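Local coordinates for protein beta-galactosidase (Marinomonas sp. ef1, PDB 6Y2K) that probably hydrolyses terminal beta-galactosides as a cold-active glycoside hydrolase of family GH42 that assembles into a hexamer, at residues P292-F297 against W438-Y443; M442-R447 against I583-L588; G410-M415 against L449-D454; F297-Y302 against W339-H344. All coordinates share one frame; numbering follows the deposited sequence.

Interaction 1: residues P292-F297 against W438-Y443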
loop_
_atom_site.group_PDB
_atom_site.type_symbol
_atom_site.label_atom_id
_atom_site.label_comp_id
_atom_site.label_asym_id
_atom_site.label_seq_id
_atom_site.Cartn_x
_atom_site.Cartn_y
_atom_site.Cartn_z
ATOM N N PRO A 292 -27.397 -6.178 5.518
ATOM C CA PRO A 292 -28.279 -7.027 6.358
ATOM C C PRO A 292 -29.384 -6.323 7.161
ATOM O O PRO A 292 -30.379 -6.971 7.525
ATOM C CB PRO A 292 -27.292 -7.685 7.315
ATOM C CG PRO A 292 -26.052 -7.807 6.502
ATOM C CD PRO A 292 -25.979 -6.516 5.746
ATOM N N ASP A 293 -29.215 -5.022 7.422
ATOM C CA ASP A 293 -30.187 -4.207 8.158
ATOM C C ASP A 293 -30.967 -3.176 7.335
ATOM O O ASP A 293 -31.727 -2.384 7.905
ATOM C CB ASP A 293 -29.464 -3.503 9.307
ATOM C CG ASP A 293 -28.723 -4.473 10.182
ATOM O OD1 ASP A 293 -29.332 -5.530 10.525
ATOM O OD2 ASP A 293 -27.530 -4.217 10.492
ATOM N N ALA A 294 -30.817 -3.196 6.014
ATOM C CA ALA A 294 -31.435 -2.183 5.166
ATOM C C ALA A 294 -32.960 -2.291 5.200
ATOM O O ALA A 294 -33.655 -1.285 5.344
ATOM C CB ALA A 294 -30.919 -2.299 3.739
ATOM N N GLY A 295 -33.465 -3.515 5.083
ATOM C CA GLY A 295 -34.900 -3.779 5.206
ATOM C C GLY A 295 -35.345 -3.723 6.654
ATOM O O GLY A 295 -36.293 -3.017 6.993
ATOM N N ALA A 296 -34.635 -4.479 7.490
ATOM C CA ALA A 296 -34.902 -4.596 8.925
ATOM C C ALA A 296 -35.144 -3.271 9.634
ATOM O O ALA A 296 -36.131 -3.126 10.352
ATOM C CB ALA A 296 -33.760 -5.346 9.600
ATOM N N PHE A 297 -34.236 -2.312 9.451
ATOM C CA PHE A 297 -34.372 -0.990 10.062
ATOM C C PHE A 297 -35.732 -0.370 9.745
ATOM O O PHE A 297 -36.425 0.114 10.637
ATOM C CB PHE A 297 -33.247 -0.050 9.595
ATOM C CG PHE A 297 -33.257 1.288 10.290
ATOM C CD1 PHE A 297 -32.578 1.467 11.490
ATOM C CD2 PHE A 297 -33.969 2.362 9.762
ATOM C CE1 PHE A 297 -32.599 2.685 12.144
ATOM C CE2 PHE A 297 -33.988 3.593 10.417
ATOM C CZ PHE A 297 -33.298 3.753 11.601
ATOM N N TRP A 438 -26.207 7.433 12.588
ATOM C CA TRP A 438 -25.956 7.051 13.981
ATOM C C TRP A 438 -27.029 6.076 14.485
ATOM O O TRP A 438 -26.688 5.051 15.078
ATOM C CB TRP A 438 -25.863 8.297 14.872
ATOM C CG TRP A 438 -25.715 8.012 16.348
ATOM C CD1 TRP A 438 -26.571 8.391 17.327
ATOM C CD2 TRP A 438 -24.653 7.293 16.996
ATOM N NE1 TRP A 438 -26.124 7.957 18.551
ATOM C CE2 TRP A 438 -24.947 7.279 18.382
ATOM C CE3 TRP A 438 -23.489 6.654 16.546
ATOM C CZ2 TRP A 438 -24.108 6.659 19.332
ATOM C CZ3 TRP A 438 -22.654 6.029 17.485
ATOM C CH2 TRP A 438 -22.981 6.028 18.864
ATOM N N CYS A 439 -28.305 6.379 14.212
ATOM C CA CYS A 439 -29.413 5.477 14.572
ATOM C C CYS A 439 -29.235 4.103 13.912
ATOM O O CYS A 439 -29.353 3.059 14.572
ATOM C CB CYS A 439 -30.775 6.071 14.189
ATOM S SG CYS A 439 -31.322 7.511 15.142
ATOM N N TYR A 440 -28.894 4.120 12.625
ATOM C CA TYR A 440 -28.688 2.898 11.849
ATOM C C TYR A 440 -27.527 2.065 12.392
ATOM O O TYR A 440 -27.640 0.855 12.476
ATOM C CB TYR A 440 -28.428 3.235 10.375
ATOM C CG TYR A 440 -28.482 2.052 9.442
ATOM C CD1 TYR A 440 -27.340 1.298 9.166
ATOM C CD2 TYR A 440 -29.672 1.690 8.816
ATOM C CE1 TYR A 440 -27.390 0.216 8.300
ATOM C CE2 TYR A 440 -29.723 0.616 7.939
ATOM C CZ TYR A 440 -28.583 -0.121 7.692
ATOM O OH TYR A 440 -28.633 -1.177 6.816
ATOM N N ARG A 441 -26.426 2.717 12.761
ATOM C CA ARG A 441 -25.256 2.003 13.307
ATOM C C ARG A 441 -25.478 1.479 14.742
ATOM O O ARG A 441 -24.936 0.423 15.101
ATOM C CB ARG A 441 -23.996 2.866 13.218
ATOM C CG ARG A 441 -23.581 3.218 11.795
ATOM C CD ARG A 441 -23.240 1.994 10.959
ATOM N NE ARG A 441 -22.988 2.319 9.553
ATOM C CZ ARG A 441 -22.803 1.416 8.588
ATOM N NH1 ARG A 441 -22.819 0.111 8.852
ATOM N NH2 ARG A 441 -22.586 1.811 7.340
ATOM N N MET A 442 -26.278 2.186 15.538
ATOM C CA MET A 442 -26.703 1.651 16.847
ATOM C C MET A 442 -27.591 0.417 16.627
ATOM O O MET A 442 -27.435 -0.592 17.312
ATOM C CB MET A 442 -27.432 2.700 17.695
ATOM C CG MET A 442 -26.540 3.843 18.177
ATOM S SD MET A 442 -27.186 4.675 19.642
ATOM C CE MET A 442 -26.598 3.582 20.930
ATOM N N TYR A 443 -28.482 0.503 15.636
ATOM C CA TYR A 443 -29.372 -0.597 15.276
ATOM C C TYR A 443 -28.595 -1.821 14.766
ATOM O O TYR A 443 -28.893 -2.952 15.157
ATOM C CB TYR A 443 -30.399 -0.121 14.241
ATOM C CG TYR A 443 -31.406 -1.166 13.809
ATOM C CD1 TYR A 443 -32.563 -1.410 14.561
ATOM C CD2 TYR A 443 -31.217 -1.890 12.641
ATOM C CE1 TYR A 443 -33.500 -2.351 14.148
ATOM C CE2 TYR A 443 -32.137 -2.837 12.224
ATOM C CZ TYR A 443 -33.274 -3.067 12.979
ATOM O OH TYR A 443 -34.166 -4.015 12.547
#
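An aromatic cluster of Phe-297, Tyr-440 and Tyr-443 joins the first turn of helix 294-305, which belongs to the TIM barrel, to helix 435-448 of the trimerisation domain. It is a good example of two domains of one chain joined by rings, with polar links such as the Asp-293 to Arg-447 salt bridge beside them. Along the second helix the contact begins at Cys-439, whose CB lies 4.3 Å from CZ at the tip of the Phe-297 ring. At the next residue, Tyr-440 brings CD2 over one face of the Phe-297 ring, 3.9 Å from Phe-297 CG. The planes are tilted at 42°, so the pair is oblique. At the far end of the same ring, Tyr-440 OH lies 3.1 Å from Ala-294 N but badly angled for a bond; its hydrogen-bond partner is Tyr-278. Tyr-443 has CG anti to its backbone N (chi1 -179°), which carries the ring toward the barrel helix and turns a face to the edge of Phe-297. This T-shaped pair has planes at 86°, and Phe-297 CD1 comes 3.7 Å from Tyr-443 CG. The hydroxyl passes along Ala-296, whose CB is 3.3 Å from Tyr-443 OH, and is hydrogen-bonded to Asp-300 one turn further along. An alanine at Tyr-443 removes the ring face that meets the edge of Phe-297 and the phenol bound to Asp-300, and would probably loosen the join between the domains. Beyond the ring pair, Tyr-443 CE2 reaches the helix backbone itself, 3.5 Å from Phe-297 N.

Interaction 2: residues M442-R447 against I583-L588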
loop_
_atom_site.group_PDB
_atom_site.type_symbol
_atom_site.label_atom_id
_atom_site.label_comp_id
_atom_site.label_asym_id
_atom_site.label_seq_id
_atom_site.Cartn_x
_atom_site.Cartn_y
_atom_site.Cartn_z
ATOM N N MET A 442 -26.278 2.186 15.538
ATOM C CA MET A 442 -26.703 1.651 16.847
ATOM C C MET A 442 -27.591 0.417 16.627
ATOM O O MET A 442 -27.435 -0.592 17.312
ATOM C CB MET A 442 -27.432 2.700 17.695
ATOM C CG MET A 442 -26.540 3.843 18.177
ATOM S SD MET A 442 -27.186 4.675 19.642
ATOM C CE MET A 442 -26.598 3.582 20.930
ATOM N N TYR A 443 -28.482 0.503 15.636
ATOM C CA TYR A 443 -29.372 -0.597 15.276
ATOM C C TYR A 443 -28.595 -1.821 14.766
ATOM O O TYR A 443 -28.893 -2.952 15.157
ATOM C CB TYR A 443 -30.399 -0.121 14.241
ATOM C CG TYR A 443 -31.406 -1.166 13.809
ATOM C CD1 TYR A 443 -32.563 -1.410 14.561
ATOM C CD2 TYR A 443 -31.217 -1.890 12.641
ATOM C CE1 TYR A 443 -33.500 -2.351 14.148
ATOM C CE2 TYR A 443 -32.137 -2.837 12.224
ATOM C CZ TYR A 443 -33.274 -3.067 12.979
ATOM O OH TYR A 443 -34.166 -4.015 12.547
ATOM N N GLU A 444 -27.607 -1.587 13.900
ATOM C CA GLU A 444 -26.737 -2.654 13.392
ATOM C C GLU A 444 -26.057 -3.435 14.519
ATOM O O GLU A 444 -26.008 -4.664 14.474
ATOM C CB GLU A 444 -25.676 -2.084 12.445
ATOM C CG GLU A 444 -24.653 -3.091 11.939
ATOM C CD GLU A 444 -23.632 -2.470 11.002
ATOM O OE1 GLU A 444 -23.341 -3.071 9.948
ATOM O OE2 GLU A 444 -23.116 -1.380 11.326
ATOM N N ALA A 445 -25.535 -2.714 15.510
ATOM C CA ALA A 445 -24.924 -3.335 16.693
ATOM C C ALA A 445 -25.912 -4.228 17.466
ATOM O O ALA A 445 -25.565 -5.345 17.861
ATOM C CB ALA A 445 -24.341 -2.265 17.607
ATOM N N MET A 446 -27.138 -3.740 17.663
ATOM C CA MET A 446 -28.213 -4.536 18.288
ATOM C C MET A 446 -28.475 -5.813 17.503
ATOM O O MET A 446 -28.602 -6.906 18.082
ATOM C CB MET A 446 -29.524 -3.748 18.358
ATOM C CG MET A 446 -29.529 -2.562 19.309
ATOM S SD MET A 446 -31.076 -1.648 19.131
ATOM C CE MET A 446 -30.827 -0.425 20.401
ATOM N N ARG A 447 -28.543 -5.669 16.181
ATOM C CA ARG A 447 -28.832 -6.789 15.290
ATOM C C ARG A 447 -27.703 -7.815 15.214
ATOM O O ARG A 447 -27.971 -9.022 15.121
ATOM C CB ARG A 447 -29.169 -6.272 13.894
ATOM C CG ARG A 447 -30.492 -5.514 13.833
ATOM C CD ARG A 447 -31.604 -6.419 13.341
ATOM N NE ARG A 447 -31.409 -6.741 11.928
ATOM C CZ ARG A 447 -32.017 -7.722 11.269
ATOM N NH1 ARG A 447 -32.891 -8.526 11.880
ATOM N NH2 ARG A 447 -31.743 -7.905 9.980
ATOM N N ILE A 583 -19.118 6.183 19.868
ATOM C CA ILE A 583 -18.227 5.033 19.998
ATOM C C ILE A 583 -18.374 4.087 18.809
ATOM O O ILE A 583 -19.429 4.045 18.156
ATOM C CB ILE A 583 -18.442 4.294 21.338
ATOM C CG1 ILE A 583 -19.904 3.840 21.514
ATOM C CG2 ILE A 583 -17.994 5.187 22.491
ATOM C CD1 ILE A 583 -20.183 3.031 22.762
ATOM N N ASP A 584 -17.303 3.352 18.519
ATOM C CA ASP A 584 -17.262 2.446 17.362
ATOM C C ASP A 584 -18.149 1.202 17.526
ATOM O O ASP A 584 -18.715 0.952 18.606
ATOM C CB ASP A 584 -15.802 2.080 16.992
ATOM C CG ASP A 584 -15.098 1.191 18.030
ATOM O OD1 ASP A 584 -15.756 0.472 18.819
ATOM O OD2 ASP A 584 -13.845 1.203 18.039
ATOM N N ASN A 585 -18.276 0.432 16.449
ATOM C CA ASN A 585 -19.132 -0.766 16.437
ATOM C C ASN A 585 -18.800 -1.775 17.556
ATOM O O ASN A 585 -19.708 -2.341 18.180
ATOM C CB ASN A 585 -19.059 -1.439 15.052
ATOM C CG ASN A 585 -19.756 -2.790 15.006
ATOM O OD1 ASN A 585 -19.108 -3.832 15.125
ATOM N ND2 ASN A 585 -21.066 -2.781 14.840
ATOM N N THR A 586 -17.511 -1.997 17.793
ATOM C CA THR A 586 -17.052 -2.896 18.849
ATOM C C THR A 586 -17.573 -2.463 20.215
ATOM O O THR A 586 -18.143 -3.270 20.952
ATOM C CB THR A 586 -15.509 -3.009 18.867
ATOM O OG1 THR A 586 -15.093 -3.714 17.693
ATOM C CG2 THR A 586 -15.002 -3.769 20.097
ATOM N N LEU A 587 -17.378 -1.190 20.535
ATOM C CA LEU A 587 -17.804 -0.642 21.813
ATOM C C LEU A 587 -19.328 -0.551 21.921
ATOM O O LEU A 587 -19.871 -0.737 23.003
ATOM C CB LEU A 587 -17.162 0.725 22.041
ATOM C CG LEU A 587 -15.652 0.700 22.299
ATOM C CD1 LEU A 587 -15.076 2.095 22.226
ATOM C CD2 LEU A 587 -15.345 0.079 23.653
ATOM N N LEU A 588 -20.013 -0.271 20.812
ATOM C CA LEU A 588 -21.482 -0.309 20.788
ATOM C C LEU A 588 -21.987 -1.686 21.211
ATOM O O LEU A 588 -22.875 -1.787 22.064
ATOM C CB LEU A 588 -22.038 0.054 19.408
ATOM C CG LEU A 588 -22.068 1.540 19.027
ATOM C CD1 LEU A 588 -22.438 1.691 17.556
ATOM C CD2 LEU A 588 -23.020 2.355 19.889
HETATM O O HOH W 1 -22.642 -0.434 13.969
#
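Two neighbouring helices of the trimerisation domain, 435-448 and the N-terminal turn of 585-598, pack here through the apolar side chains of Met-442, Ala-445 and Leu-588, with a water bridge at one margin. The closest approach is made by Ala-445, whose CB points at the other helix and lies 3.7 Å from Leu-588 CB. With only a methyl group on one side, the backbones can draw near, and the CA atoms of Ala-445 and Leu-588 are 6.1 Å apart. Met-442, one turn earlier, bends at its last torsion (chi3 83°) and crosses Leu-588 at about a right angle, bringing its CE to 3.9 Å from Leu-588 CD2. The polar margin is built differently. Glu-444 runs fully extended, CG anti to its backbone N, and its OE2 accepts a bond of 2.8 Å from a water molecule. That water in turn accepts from Asn-585 ND2 at 3.0 Å, spanning two side chains that do not bond directly. Both groups have further partners: Arg-441 forms a salt bridge with Glu-444 OE2, while Asn-585 ND2 is bonded to Glu-448 and OD1 to Lys-589. The turn that presents Asn-585 and Leu-588 is itself fixed by Asp-584 at the N-cap. Asp-584 OD1 accepts from Leu-587 N at 2.9 Å in a nearly straight bond (169°), approached almost along the C-O axis, and OD2 is bonded to Lys-545 N. Two helices packed side by side, one opened by an Asp N-cap, are part of the helical layer of this alpha/beta domain, probably of the class I glutaminase-like kind.

Interaction 3: residues G410-M415 against L449-D454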
loop_
_atom_site.group_PDB
_atom_site.type_symbol
_atom_site.label_atom_id
_atom_site.label_comp_id
_atom_site.label_asym_id
_atom_site.label_seq_id
_atom_site.Cartn_x
_atom_site.Cartn_y
_atom_site.Cartn_z
ATOM N N GLY A 410 -40.356 -6.536 19.670
ATOM C CA GLY A 410 -39.129 -6.789 20.431
ATOM C C GLY A 410 -39.239 -6.220 21.835
ATOM O O GLY A 410 -40.126 -5.410 22.120
ATOM N N LYS A 411 -38.343 -6.658 22.716
ATOM C CA LYS A 411 -38.243 -6.118 24.077
ATOM C C LYS A 411 -37.200 -5.005 24.200
ATOM O O LYS A 411 -37.022 -4.437 25.285
ATOM C CB LYS A 411 -37.928 -7.241 25.062
ATOM C CG LYS A 411 -38.938 -8.365 24.983
ATOM C CD LYS A 411 -38.911 -9.251 26.211
ATOM C CE LYS A 411 -39.981 -10.329 26.100
ATOM N NZ LYS A 411 -40.259 -10.923 27.434
ATOM N N VAL A 412 -36.498 -4.728 23.099
ATOM C CA VAL A 412 -35.595 -3.587 22.989
ATOM C C VAL A 412 -36.242 -2.557 22.076
ATOM O O VAL A 412 -36.700 -2.906 20.986
ATOM C CB VAL A 412 -34.229 -4.000 22.392
ATOM C CG1 VAL A 412 -33.315 -2.791 22.237
ATOM C CG2 VAL A 412 -33.575 -5.059 23.266
ATOM N N ALA A 413 -36.274 -1.301 22.528
ATOM C CA ALA A 413 -36.793 -0.185 21.743
ATOM C C ALA A 413 -35.687 0.821 21.419
ATOM O O ALA A 413 -34.869 1.166 22.283
ATOM C CB ALA A 413 -37.930 0.505 22.482
ATOM N N LEU A 414 -35.676 1.271 20.166
ATOM C CA LEU A 414 -34.838 2.374 19.705
ATOM C C LEU A 414 -35.781 3.522 19.345
ATOM O O LEU A 414 -36.642 3.359 18.490
ATOM C CB LEU A 414 -34.033 1.926 18.486
ATOM C CG LEU A 414 -33.037 2.922 17.870
ATOM C CD1 LEU A 414 -31.968 2.171 17.092
ATOM C CD2 LEU A 414 -33.706 3.960 16.969
ATOM N N MET A 415 -35.639 4.666 20.004
ATOM C CA MET A 415 -36.525 5.814 19.765
ATOM C C MET A 415 -36.028 6.673 18.600
ATOM O O MET A 415 -34.947 7.280 18.692
ATOM C CB MET A 415 -36.637 6.676 21.027
ATOM C CG MET A 415 -37.593 7.862 20.920
ATOM S SD MET A 415 -37.852 8.682 22.506
ATOM C CE MET A 415 -38.921 7.478 23.292
ATOM N N LEU A 449 -25.943 -8.548 17.675
ATOM C CA LEU A 449 -26.126 -9.253 18.949
ATOM C C LEU A 449 -27.378 -10.132 18.991
ATOM O O LEU A 449 -27.721 -10.670 20.048
ATOM C CB LEU A 449 -26.159 -8.245 20.099
ATOM C CG LEU A 449 -24.851 -7.508 20.369
ATOM C CD1 LEU A 449 -25.073 -6.425 21.416
ATOM C CD2 LEU A 449 -23.753 -8.466 20.816
ATOM N N GLY A 450 -28.043 -10.305 17.846
ATOM C CA GLY A 450 -29.196 -11.180 17.743
ATOM C C GLY A 450 -30.493 -10.658 18.334
ATOM O O GLY A 450 -31.439 -11.429 18.479
ATOM N N LEU A 451 -30.565 -9.361 18.639
ATOM C CA LEU A 451 -31.741 -8.799 19.314
ATOM C C LEU A 451 -32.898 -8.529 18.338
ATOM O O LEU A 451 -32.673 -8.082 17.208
ATOM C CB LEU A 451 -31.371 -7.502 20.036
ATOM C CG LEU A 451 -30.406 -7.637 21.216
ATOM C CD1 LEU A 451 -29.801 -6.296 21.599
ATOM C CD2 LEU A 451 -31.101 -8.257 22.422
ATOM N N SER A 452 -34.123 -8.823 18.784
ATOM C CA SER A 452 -35.352 -8.387 18.107
ATOM C C SER A 452 -35.744 -7.016 18.650
ATOM O O SER A 452 -35.787 -6.808 19.870
ATOM C CB SER A 452 -36.486 -9.404 18.318
ATOM O OG SER A 452 -36.165 -10.663 17.722
ATOM N N VAL A 453 -36.032 -6.086 17.742
ATOM C CA VAL A 453 -36.133 -4.660 18.070
ATOM C C VAL A 453 -37.457 -4.035 17.607
ATOM O O VAL A 453 -38.010 -4.432 16.573
ATOM C CB VAL A 453 -34.947 -3.909 17.407
ATOM C CG1 VAL A 453 -34.990 -2.419 17.682
ATOM C CG2 VAL A 453 -33.629 -4.497 17.888
ATOM N N ASP A 454 -37.959 -3.087 18.400
ATOM C CA ASP A 454 -38.973 -2.114 17.975
ATOM C C ASP A 454 -38.292 -0.772 17.813
ATOM O O ASP A 454 -37.419 -0.411 18.607
ATOM C CB ASP A 454 -40.077 -1.932 19.026
ATOM C CG ASP A 454 -41.156 -2.989 18.949
ATOM O OD1 ASP A 454 -40.959 -4.029 18.293
ATOM O OD2 ASP A 454 -42.223 -2.754 19.543
HETATM O O HOH W 2 -36.455 -8.568 21.990
#
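Strands 412-415 and 453-456 run parallel, with Asp-454 paired with Ala-413 and gripping the neighbouring strand through both its backbone N and its backbone O. Asp-454 N donates to Val-412 O at 2.9 Å. Leu-414 N donates in turn to Asp-454 O at 2.9 Å, and both bonds run nearly along the carbonyl axes. The Asp-454 side chain adds a third bond just ahead of the paired part. Asp-454 OD1 accepts from Gly-410 N at 2.9 Å, the donor standing 58° out of the carboxylate plane. Arg-303 forms a salt bridge with the same oxygen, while OD2 is hydrogen-bonded to Tyr-465, so the carboxylate is well held. Gly-410 lies so close to the chain that a CB on it would clash with Ser-452 O. A water bridges Lys-411 N and Ser-452 O, 2.8 Å from each, ahead of the paired residues. Val-412 CG2 meets Leu-451 CD2 at 4.1 Å, the two side chains crossing at about a right angle. Gly-450, with positive phi, ends the preceding helix in a Schellman motif. The two strands are those of a beta-alpha-beta crossover with helix 435-448 between them: the helix lays Met-446 on Val-412 and Val-453, 453-456 is the outermost strand of the sheet within the chain, and 467-470 continues it beyond 412-415.

Interaction 4: residues F297-Y302 against W339-H344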
loop_
_atom_site.group_PDB
_atom_site.type_symbol
_atom_site.label_atom_id
_atom_site.label_comp_id
_atom_site.label_asym_id
_atom_site.label_seq_id
_atom_site.Cartn_x
_atom_site.Cartn_y
_atom_site.Cartn_z
ATOM N N PHE A 297 -34.236 -2.312 9.451
ATOM C CA PHE A 297 -34.372 -0.990 10.062
ATOM C C PHE A 297 -35.732 -0.370 9.745
ATOM O O PHE A 297 -36.425 0.114 10.637
ATOM C CB PHE A 297 -33.247 -0.050 9.595
ATOM C CG PHE A 297 -33.257 1.288 10.290
ATOM C CD1 PHE A 297 -32.578 1.467 11.490
ATOM C CD2 PHE A 297 -33.969 2.362 9.762
ATOM C CE1 PHE A 297 -32.599 2.685 12.144
ATOM C CE2 PHE A 297 -33.988 3.593 10.417
ATOM C CZ PHE A 297 -33.298 3.753 11.601
ATOM N N HIS A 298 -36.103 -0.407 8.471
ATOM C CA HIS A 298 -37.348 0.183 7.999
ATOM C C HIS A 298 -38.591 -0.649 8.347
ATOM O O HIS A 298 -39.643 -0.084 8.630
ATOM C CB HIS A 298 -37.250 0.449 6.501
ATOM C CG HIS A 298 -36.222 1.477 6.170
ATOM N ND1 HIS A 298 -34.943 1.149 5.779
ATOM C CD2 HIS A 298 -36.262 2.829 6.242
ATOM C CE1 HIS A 298 -34.243 2.257 5.602
ATOM N NE2 HIS A 298 -35.018 3.289 5.876
ATOM N N HIS A 299 -38.472 -1.972 8.341
ATOM C CA HIS A 299 -39.586 -2.820 8.782
ATOM C C HIS A 299 -39.990 -2.434 10.221
ATOM O O HIS A 299 -41.169 -2.266 10.513
ATOM C CB HIS A 299 -39.226 -4.301 8.766
ATOM C CG HIS A 299 -38.883 -4.847 7.418
ATOM N ND1 HIS A 299 -39.555 -4.498 6.271
ATOM C CD2 HIS A 299 -37.960 -5.766 7.047
ATOM C CE1 HIS A 299 -39.056 -5.167 5.246
ATOM N NE2 HIS A 299 -38.079 -5.940 5.688
ATOM N N ASP A 300 -39.001 -2.278 11.101
ATOM C CA ASP A 300 -39.252 -1.898 12.503
ATOM C C ASP A 300 -39.749 -0.449 12.671
ATOM O O ASP A 300 -40.672 -0.191 13.454
ATOM C CB ASP A 300 -38.001 -2.150 13.369
ATOM C CG ASP A 300 -37.665 -3.645 13.523
ATOM O OD1 ASP A 300 -38.578 -4.508 13.373
ATOM O OD2 ASP A 300 -36.473 -3.953 13.788
ATOM N N LEU A 301 -39.147 0.487 11.947
ATOM C CA LEU A 301 -39.606 1.884 11.953
ATOM C C LEU A 301 -41.072 1.987 11.499
ATOM O O LEU A 301 -41.898 2.623 12.163
ATOM C CB LEU A 301 -38.708 2.743 11.054
ATOM C CG LEU A 301 -39.100 4.191 10.744
ATOM C CD1 LEU A 301 -39.037 5.072 11.981
ATOM C CD2 LEU A 301 -38.181 4.728 9.658
ATOM N N TYR A 302 -41.392 1.338 10.388
ATOM C CA TYR A 302 -42.736 1.447 9.805
ATOM C C TYR A 302 -43.793 0.584 10.508
ATOM O O TYR A 302 -44.968 0.954 10.516
ATOM C CB TYR A 302 -42.700 1.233 8.283
ATOM C CG TYR A 302 -41.922 2.334 7.551
ATOM C CD1 TYR A 302 -42.154 3.682 7.830
ATOM C CD2 TYR A 302 -40.952 2.031 6.590
ATOM C CE1 TYR A 302 -41.440 4.695 7.192
ATOM C CE2 TYR A 302 -40.244 3.046 5.934
ATOM C CZ TYR A 302 -40.496 4.377 6.238
ATOM O OH TYR A 302 -39.829 5.422 5.612
ATOM N N TRP A 339 -39.178 -13.377 3.305
ATOM C CA TRP A 339 -39.155 -13.940 4.668
ATOM C C TRP A 339 -38.670 -12.934 5.690
ATOM O O TRP A 339 -39.173 -12.899 6.807
ATOM C CB TRP A 339 -38.311 -15.211 4.759
ATOM C CG TRP A 339 -39.078 -16.423 4.387
ATOM C CD1 TRP A 339 -38.870 -17.231 3.319
ATOM C CD2 TRP A 339 -40.216 -16.941 5.074
ATOM N NE1 TRP A 339 -39.800 -18.246 3.300
ATOM C CE2 TRP A 339 -40.646 -18.085 4.367
ATOM C CE3 TRP A 339 -40.914 -16.556 6.222
ATOM C CZ2 TRP A 339 -41.741 -18.848 4.775
ATOM C CZ3 TRP A 339 -42.015 -17.317 6.626
ATOM C CH2 TRP A 339 -42.407 -18.454 5.909
ATOM N N GLU A 340 -37.689 -12.121 5.301
ATOM C CA GLU A 340 -37.193 -11.042 6.153
ATOM C C GLU A 340 -38.362 -10.177 6.609
ATOM O O GLU A 340 -38.565 -9.992 7.815
ATOM C CB GLU A 340 -36.136 -10.216 5.393
ATOM C CG GLU A 340 -35.592 -8.980 6.084
ATOM C CD GLU A 340 -35.003 -8.014 5.065
ATOM O OE1 GLU A 340 -35.766 -7.154 4.579
ATOM O OE2 GLU A 340 -33.801 -8.138 4.727
ATOM N N ALA A 341 -39.143 -9.671 5.654
ATOM C CA ALA A 341 -40.300 -8.820 5.989
ATOM C C ALA A 341 -41.290 -9.542 6.917
ATOM O O ALA A 341 -41.750 -8.959 7.913
ATOM C CB ALA A 341 -40.999 -8.328 4.736
ATOM N N PHE A 342 -41.578 -10.811 6.624
ATOM C CA PHE A 342 -42.472 -11.621 7.490
ATOM C C PHE A 342 -41.940 -11.763 8.917
ATOM O O PHE A 342 -42.719 -11.683 9.866
ATOM C CB PHE A 342 -42.714 -13.017 6.908
ATOM C CG PHE A 342 -43.518 -13.039 5.620
ATOM C CD1 PHE A 342 -44.407 -12.016 5.273
ATOM C CD2 PHE A 342 -43.409 -14.127 4.774
ATOM C CE1 PHE A 342 -45.128 -12.074 4.087
ATOM C CE2 PHE A 342 -44.149 -14.203 3.603
ATOM C CZ PHE A 342 -45.003 -13.173 3.254
ATOM N N SER A 343 -40.626 -11.931 9.074
ATOM C CA SER A 343 -40.012 -12.011 10.418
ATOM C C SER A 343 -40.187 -10.737 11.263
ATOM O O SER A 343 -40.186 -10.815 12.496
ATOM C CB SER A 343 -38.528 -12.406 10.337
ATOM O OG SER A 343 -37.689 -11.310 9.968
ATOM N N HIS A 344 -40.332 -9.581 10.605
ATOM C CA HIS A 344 -40.619 -8.306 11.277
ATOM C C HIS A 344 -42.131 -8.016 11.409
ATOM O O HIS A 344 -42.514 -6.907 11.803
ATOM C CB HIS A 344 -39.908 -7.142 10.546
ATOM C CG HIS A 344 -38.412 -7.167 10.668
ATOM N ND1 HIS A 344 -37.727 -6.382 11.571
ATOM C CD2 HIS A 344 -37.471 -7.888 10.008
ATOM C CE1 HIS A 344 -36.429 -6.622 11.465
ATOM N NE2 HIS A 344 -36.246 -7.531 10.522
#
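Where helix 294-305 meets the end of helix 333-343 in the helical layer around the barrel, the closest carbon contact is His-299 CB against His-344 CB, 3.4 Å apart. The rings beyond it are looser, crossing obliquely with centroids 5.1 Å apart. A second snug point is Ala-341 CA, over the face of the His-299 ring in a CH-pi contact, 3.9 Å from its centroid. No side opens to solvent, since every touching residue is buried. Two His-carboxylate hydrogen bonds frame this core. His-299 NE2 donates to the anti lone pair of Glu-340 OE1 at 2.8 Å, bent to 149°. His-344 ND1 donates to Asp-300 OD1 at 2.7 Å in an almost straight bond that lies in its ring plane. A leucine at His-299 takes away the donor to Glu-340 OE1 and the acceptor for Trp-264, and would probably disturb the fit against His-344. Each carboxylate has a second partner, Tyr-624 for Glu-340 and Tyr-443 for Asp-300; Asp-300 also forms a salt bridge with Arg-303. Because His-299 ND1 is bonded to Trp-264 NE1, an N-H donor, this imidazole is probably neutral with its proton on NE2. Asp-300 could favour a charged His-344, but the nearby guanidinium of Arg-447 would work against it.

In the fold
From the N terminus, interaction 1 opens first, at 292-297 at the start of helix 294-305. Interaction 4 begins on the next turn and closes at 339-344, a short loop within the barrel that nests inside the much longer one closed when interaction 1 reaches 438-443. Interaction 3 opens at 410-415, before that closure, and ends at 449-454, so it crosses interaction 1. It also crosses interaction 2, which starts at 442-447, where interaction 1 ends, and runs to 583-588. Helix 435-448 is thereby shared: interaction 1 ties it to the barrel, interaction 2 to helix 585-598, and interaction 3 joins the two strands that flank it in sequence.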